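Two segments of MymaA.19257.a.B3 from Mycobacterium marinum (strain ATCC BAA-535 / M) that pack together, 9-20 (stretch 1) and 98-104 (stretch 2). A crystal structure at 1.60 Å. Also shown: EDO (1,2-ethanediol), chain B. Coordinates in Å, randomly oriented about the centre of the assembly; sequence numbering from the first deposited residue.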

ATOM      1  N   LYS A   9      -5.137  -9.184 -16.888  1.00 66.22           N
ATOM      2  CA  LYS A   9      -4.171  -8.120 -17.151  1.00 65.13           C
ATOM      3  C   LYS A   9      -4.184  -7.140 -15.982  1.00 72.82           C
ATOM      4  O   LYS A   9      -5.134  -6.365 -15.822  1.00 78.09           O
ATOM      5  CB  LYS A   9      -4.492  -7.413 -18.464  1.00 58.80           C
ATOM      6  N   LEU A  10      -3.132  -7.179 -15.161  1.00 68.92           N
ATOM      7  CA  LEU A  10      -2.947  -6.269 -14.033  1.00 55.47           C
ATOM      8  C   LEU A  10      -2.028  -5.101 -14.365  1.00 40.25           C
ATOM      9  O   LEU A  10      -1.764  -4.259 -13.501  1.00 40.63           O
ATOM     10  CB  LEU A  10      -2.375  -7.031 -12.836  1.00 49.36           C
ATOM     11  CG  LEU A  10      -3.191  -8.195 -12.291  1.00 45.75           C
ATOM     12  CD1 LEU A  10      -2.263  -9.259 -11.775  1.00 45.01           C
ATOM     13  CD2 LEU A  10      -4.079  -7.696 -11.182  1.00 48.03           C
ATOM     14  N   GLY A  11      -1.506  -5.051 -15.576  1.00 33.29           N
ATOM     15  CA  GLY A  11      -0.593  -4.000 -15.946  1.00 36.07           C
ATOM     16  C   GLY A  11       0.846  -4.394 -15.699  1.00 37.63           C
ATOM     17  O   GLY A  11       1.197  -5.577 -15.712  1.00 42.40           O
ATOM     18  N   GLU A  12       1.690  -3.404 -15.480  1.00 28.42           N
ATOM     19  CA  GLU A  12       3.129  -3.619 -15.467  1.00 29.38           C
ATOM     20  C   GLU A  12       3.593  -3.868 -14.038  1.00 32.35           C
ATOM     21  O   GLU A  12       3.272  -3.091 -13.143  1.00 25.58           O
ATOM     22  CB  GLU A  12       3.831  -2.401 -16.078  1.00 35.16           C
ATOM     23  CG  GLU A  12       5.290  -2.207 -15.664  1.00 51.42           C
ATOM     24  CD  GLU A  12       5.820  -0.824 -16.032  1.00 70.60           C
ATOM     25  OE1 GLU A  12       5.063   0.167 -15.905  1.00 73.71           O
ATOM     26  OE2 GLU A  12       6.994  -0.729 -16.451  1.00 77.74           O
ATOM     27  N   ARG A  13       4.314  -4.968 -13.821  1.00 28.25           N
ATOM     28  CA  ARG A  13       4.923  -5.211 -12.514  1.00 26.74           C
ATOM     29  C   ARG A  13       6.018  -4.178 -12.272  1.00 26.81           C
ATOM     30  O   ARG A  13       6.905  -3.989 -13.111  1.00 32.46           O
ATOM     31  CB  ARG A  13       5.489  -6.639 -12.474  1.00 28.74           C
ATOM     32  CG  ARG A  13       6.186  -7.019 -11.156  1.00 34.04           C
ATOM     33  CD  ARG A  13       5.203  -7.260 -10.005  1.00 30.05           C
ATOM     34  NE  ARG A  13       5.901  -7.824  -8.847  1.00 32.06           N
ATOM     35  CZ  ARG A  13       6.160  -9.114  -8.684  1.00 43.59           C
ATOM     36  NH1 ARG A  13       5.792  -9.989  -9.615  1.00 49.26           N
ATOM     37  NH2 ARG A  13       6.799  -9.530  -7.590  1.00 45.27           N
ATOM     38  N   VAL A  14       5.949  -3.478 -11.135  1.00 24.68           N
ATOM     39  CA  VAL A  14       6.921  -2.440 -10.810  1.00 24.46           C
ATOM     40  C   VAL A  14       7.936  -3.040  -9.844  1.00 24.78           C
ATOM     41  O   VAL A  14       7.552  -3.710  -8.880  1.00 24.26           O
ATOM     42  CB  VAL A  14       6.224  -1.206 -10.229  1.00 24.72           C
ATOM     43  CG1 VAL A  14       7.239  -0.223  -9.716  1.00 25.40           C
ATOM     44  CG2 VAL A  14       5.349  -0.561 -11.317  1.00 25.48           C
ATOM     45  N   SER A  15       9.224  -2.829 -10.109  1.00 26.54           N
ATOM     46  CA  SER A  15      10.269  -3.454  -9.305  1.00 26.57           C
ATOM     47  C   SER A  15      10.428  -2.770  -7.951  1.00 25.21           C
ATOM     48  O   SER A  15      10.105  -1.587  -7.777  1.00 25.52           O
ATOM     49  CB  SER A  15      11.624  -3.429 -10.036  1.00 28.59           C
ATOM     50  OG  SER A  15      12.077  -2.092 -10.176  1.00 27.83           O
ATOM     51  N   ARG A  16      10.888  -3.552  -6.974  1.00 26.13           N
ATOM     52  CA  ARG A  16      11.285  -2.981  -5.690  1.00 25.77           C
ATOM     53  C   ARG A  16      12.283  -1.850  -5.893  1.00 25.35           C
ATOM     54  O   ARG A  16      12.232  -0.816  -5.210  1.00 24.78           O
ATOM     55  CB  ARG A  16      11.883  -4.081  -4.809  1.00 29.55           C
ATOM     56  CG  ARG A  16      12.580  -3.574  -3.572  1.00 35.91           C
ATOM     57  CD  ARG A  16      13.598  -4.604  -3.041  1.00 47.52           C
ATOM     58  NE  ARG A  16      14.883  -4.477  -3.722  1.00 51.58           N
ATOM     59  CZ  ARG A  16      15.507  -5.455  -4.371  1.00 53.06           C
ATOM     60  NH1 ARG A  16      14.979  -6.671  -4.427  1.00 62.04           N
ATOM     61  NH2 ARG A  16      16.668  -5.213  -4.961  1.00 44.03           N
ATOM     62  N   THR A  17      13.214  -2.035  -6.828  1.00 26.45           N
ATOM     63  CA  THR A  17      14.248  -1.032  -7.048  1.00 26.45           C
ATOM     64  C   THR A  17      13.640   0.291  -7.476  1.00 30.18           C
ATOM     65  O   THR A  17      13.966   1.348  -6.921  1.00 30.36           O
ATOM     66  CB  THR A  17      15.229  -1.545  -8.092  1.00 28.59           C
ATOM     67  OG1 THR A  17      15.851  -2.730  -7.597  1.00 31.45           O
ATOM     68  CG2 THR A  17      16.260  -0.486  -8.426  1.00 33.05           C
ATOM     69  N   GLU A  18      12.716   0.245  -8.435  1.00 25.22           N
ATOM     70  CA  GLU A  18      12.098   1.472  -8.906  1.00 27.40           C
ATOM     71  C   GLU A  18      11.260   2.117  -7.816  1.00 25.52           C
ATOM     72  O   GLU A  18      11.356   3.328  -7.591  1.00 28.71           O
ATOM     73  CB  GLU A  18      11.247   1.195 -10.141  1.00 30.10           C
ATOM     74  CG  GLU A  18      10.503   2.456 -10.609  1.00 36.07           C
ATOM     75  CD  GLU A  18       9.821   2.288 -11.950  1.00 42.81           C
ATOM     76  OE1 GLU A  18       9.893   1.178 -12.518  1.00 40.67           O
ATOM     77  OE2 GLU A  18       9.205   3.268 -12.435  1.00 48.55           O
ATOM     78  N   MET A  19      10.465   1.322  -7.088  1.00 22.98           N
ATOM     79  CA  MET A  19       9.570   1.957  -6.126  1.00 23.23           C
ATOM     80  C   MET A  19      10.307   2.508  -4.911  1.00 23.11           C
ATOM     81  O   MET A  19       9.812   3.434  -4.262  1.00 24.07           O
ATOM     82  CB  MET A  19       8.482   0.984  -5.682  1.00 22.50           C
ATOM     83  CG  MET A  19       7.410   1.640  -4.752  1.00 24.49           C
ATOM     84  SD  MET A  19       6.361   2.938  -5.482  1.00 36.16           S
ATOM     85  CE  MET A  19       6.162   1.941  -6.924  1.00 22.52           C
ATOM     86  N   THR A  20      11.461   1.937  -4.553  1.00 23.35           N
ATOM     87  CA  THR A  20      12.199   2.459  -3.409  1.00 25.05           C
ATOM     88  C   THR A  20      12.614   3.908  -3.610  1.00 25.74           C
ATOM     89  O   THR A  20      12.748   4.650  -2.630  1.00 31.04           O
ATOM     90  CB  THR A  20      13.419   1.582  -3.151  1.00 27.72           C
ATOM     91  OG1 THR A  20      12.962   0.287  -2.781  1.00 27.84           O
ATOM     92  CG2 THR A  20      14.275   2.152  -2.031  1.00 34.13           C
ATOM     93  N   THR A  98       3.672  -7.027  -0.519  1.00 20.18           N
ATOM     94  CA  THR A  98       2.754  -7.084  -1.648  1.00 18.47           C
ATOM     95  C   THR A  98       3.502  -6.840  -2.963  1.00 26.94           C
ATOM     96  O   THR A  98       4.620  -6.313  -2.982  1.00 25.78           O
ATOM     97  CB  THR A  98       1.631  -6.067  -1.489  1.00 21.15           C
ATOM     98  OG1 THR A  98       2.196  -4.760  -1.335  1.00 22.78           O
ATOM     99  CG2 THR A  98       0.744  -6.424  -0.288  1.00 20.18           C
ATOM    100  N   GLU A  99       2.881  -7.275  -4.065  1.00 22.56           N
ATOM    101  CA  GLU A  99       3.396  -7.076  -5.415  1.00 21.43           C
ATOM    102  C   GLU A  99       2.826  -5.777  -5.967  1.00 21.91           C
ATOM    103  O   GLU A  99       1.637  -5.488  -5.790  1.00 21.76           O
ATOM    104  CB  GLU A  99       3.012  -8.247  -6.328  1.00 24.77           C
ATOM    105  CG  GLU A  99       3.531  -9.560  -5.803  1.00 32.11           C
ATOM    106  CD  GLU A  99       3.600 -10.608  -6.881  1.00 48.92           C
ATOM    107  OE1 GLU A  99       2.910 -10.445  -7.908  1.00 50.50           O
ATOM    108  OE2 GLU A  99       4.363 -11.584  -6.704  1.00 55.45           O
ATOM    109  N   LEU A 100       3.674  -5.007  -6.651  1.00 19.83           N
ATOM    110  CA  LEU A 100       3.306  -3.692  -7.189  1.00 20.63           C
ATOM    111  C   LEU A 100       2.953  -3.788  -8.667  1.00 18.78           C
ATOM    112  O   LEU A 100       3.757  -4.289  -9.456  1.00 21.33           O
ATOM    113  CB  LEU A 100       4.481  -2.718  -7.037  1.00 19.78           C
ATOM    114  CG  LEU A 100       5.052  -2.568  -5.631  1.00 21.05           C
ATOM    115  CD1 LEU A 100       6.358  -1.779  -5.682  1.00 22.59           C
ATOM    116  CD2 LEU A 100       4.032  -1.892  -4.751  1.00 24.30           C
ATOM    117  N   PHE A 101       1.796  -3.212  -9.051  1.00 19.00           N
ATOM    118  CA  PHE A 101       1.363  -3.181 -10.447  1.00 19.94           C
ATOM    119  C   PHE A 101       0.917  -1.782 -10.836  1.00 20.88           C
ATOM    120  O   PHE A 101       0.040  -1.213 -10.187  1.00 19.99           O
ATOM    121  CB  PHE A 101       0.211  -4.168 -10.675  1.00 20.70           C
ATOM    122  CG  PHE A 101       0.666  -5.599 -10.654  1.00 21.02           C
ATOM    123  CD1 PHE A 101       1.188  -6.197 -11.788  1.00 27.30           C
ATOM    124  CD2 PHE A 101       0.624  -6.315  -9.463  1.00 23.99           C
ATOM    125  CE1 PHE A 101       1.616  -7.509 -11.751  1.00 29.09           C
ATOM    126  CE2 PHE A 101       1.047  -7.638  -9.435  1.00 25.57           C
ATOM    127  CZ  PHE A 101       1.561  -8.211 -10.570  1.00 29.13           C
ATOM    128  N   ASN A 102       1.465  -1.271 -11.939  1.00 19.99           N
ATOM    129  CA  ASN A 102       0.954  -0.048 -12.553  1.00 23.62           C
ATOM    130  C   ASN A 102      -0.037  -0.470 -13.627  1.00 22.41           C
ATOM    131  O   ASN A 102       0.357  -1.013 -14.666  1.00 24.95           O
ATOM    132  CB  ASN A 102       2.093   0.785 -13.136  1.00 23.87           C
ATOM    133  CG  ASN A 102       1.613   2.107 -13.711  1.00 28.66           C
ATOM    134  OD1 ASN A 102       0.527   2.187 -14.262  1.00 28.05           O
ATOM    135  ND2 ASN A 102       2.438   3.154 -13.585  1.00 29.08           N
ATOM    136  N   ASP A 103      -1.322  -0.271 -13.363  1.00 22.79           N
ATOM    137  CA  ASP A 103      -2.357  -0.768 -14.259  1.00 23.69           C
ATOM    138  C   ASP A 103      -2.827   0.293 -15.237  1.00 28.70           C
ATOM    139  O   ASP A 103      -3.788   0.065 -15.963  1.00 29.79           O
ATOM    140  CB  ASP A 103      -3.525  -1.364 -13.460  1.00 24.68           C
ATOM    141  CG  ASP A 103      -4.338  -0.325 -12.686  1.00 26.81           C
ATOM    142  OD1 ASP A 103      -4.029   0.893 -12.708  1.00 24.11           O
ATOM    143  OD2 ASP A 103      -5.323  -0.754 -12.051  1.00 31.30           O
ATOM    144  N   GLY A 104      -2.133   1.419 -15.306  1.00 24.80           N
ATOM    145  CA  GLY A 104      -2.394   2.390 -16.334  1.00 28.36           C
ATOM    146  C   GLY A 104      -3.568   3.293 -16.062  1.00 27.38           C
ATOM    147  O   GLY A 104      -3.946   4.060 -16.954  1.00 29.19           O
TER
HETATM  148  C1  EDO B 401       7.599  -5.506  -6.452  1.00 35.18           C
HETATM  149  O1  EDO B 401       6.418  -5.586  -7.277  1.00 25.18           O
HETATM  150  C2  EDO B 401       7.414  -6.269  -5.147  1.00 40.47           C
HETATM  151  O2  EDO B 401       7.074  -7.633  -5.417  1.00 42.77           O

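The two stretches meet as a short antiparallel ladder, with residues 12-14 running against 99-102 at 133° between their N-to-C directions, so the strands splay from strict antiparallel. Together they bury 605 Å².

Thr-98 makes no contact with stretch 1, and the interface opens at Glu-99. Its carboxylate lies over one face of the Arg-13 guanidinium, with Glu-99 OE2 3.3 Å from Arg-13 NH2. This is a salt bridge by charge alone, since the oxygen sits well out of the guanidinium plane and no N-H points at it. The guanidinium spends its directed hydrogen bonds on a 1,2-ethanediol, probably from the crystallisation liquor: Arg-13 NE donates to EDO O1 at 2.8 Å and Arg-13 NH2 to EDO O2 at 2.9 Å.

At Leu-100 the two strands are joined directly and through the diol. Val-14 N donates to Leu-100 O at 2.9 Å and 170°. The return link is relayed: Leu-100 N donates to EDO O1 at 2.9 Å, and EDO O1 donates to Val-14 O at 2.7 Å. The buried side chain of Leu-100 meets two apolar partners, with its CB 3.9 Å from Val-14 CB and its CD1 3.5 Å from Met-19 CB. Met-19 belongs to the helix that follows the strand; Ser-15 caps that helix, its OG accepting from Glu-18 N at 3.0 Å. One leucine thus ties strand and helix to the same apolar patch.

Phe-101 points to the other face of the sheet, the one it shares with Arg-13. Arg-13 and Phe-101 form a non-hydrogen-bonded pair, Arg-13 CA 4.6 Å from Phe-101 CA, and the ring is clasped on both faces: Arg-13 CD lies 4.2 Å from the Phe-101 ring centroid and Leu-10 CB 4.1 Å from it on the opposite face, both CH-pi contacts. The arginine therefore serves twice, its aliphatic stem covering the ring while its charged end reaches Glu-99.

Asn-102 closes the most regular rung. Glu-12 N donates to Asn-102 O at 2.9 Å, and Asn-102 N returns a bond to Glu-12 O at 2.8 Å. The Asn-102 side chain reaches forward along its own stretch, Asn-102 OD1 accepting from Gly-104 N at 3.0 Å.

Beside Asp-103 the chains crowd, with Gly-11 CA 4.1 Å from Asp-103 CA. A CB on Gly-11 would fall 2.2 Å from Asn-102 O and 2.6 Å from Asp-103 CA, and the backbone angles there call for glycine by themselves. Gly-104, also at positive phi, leaves the contact.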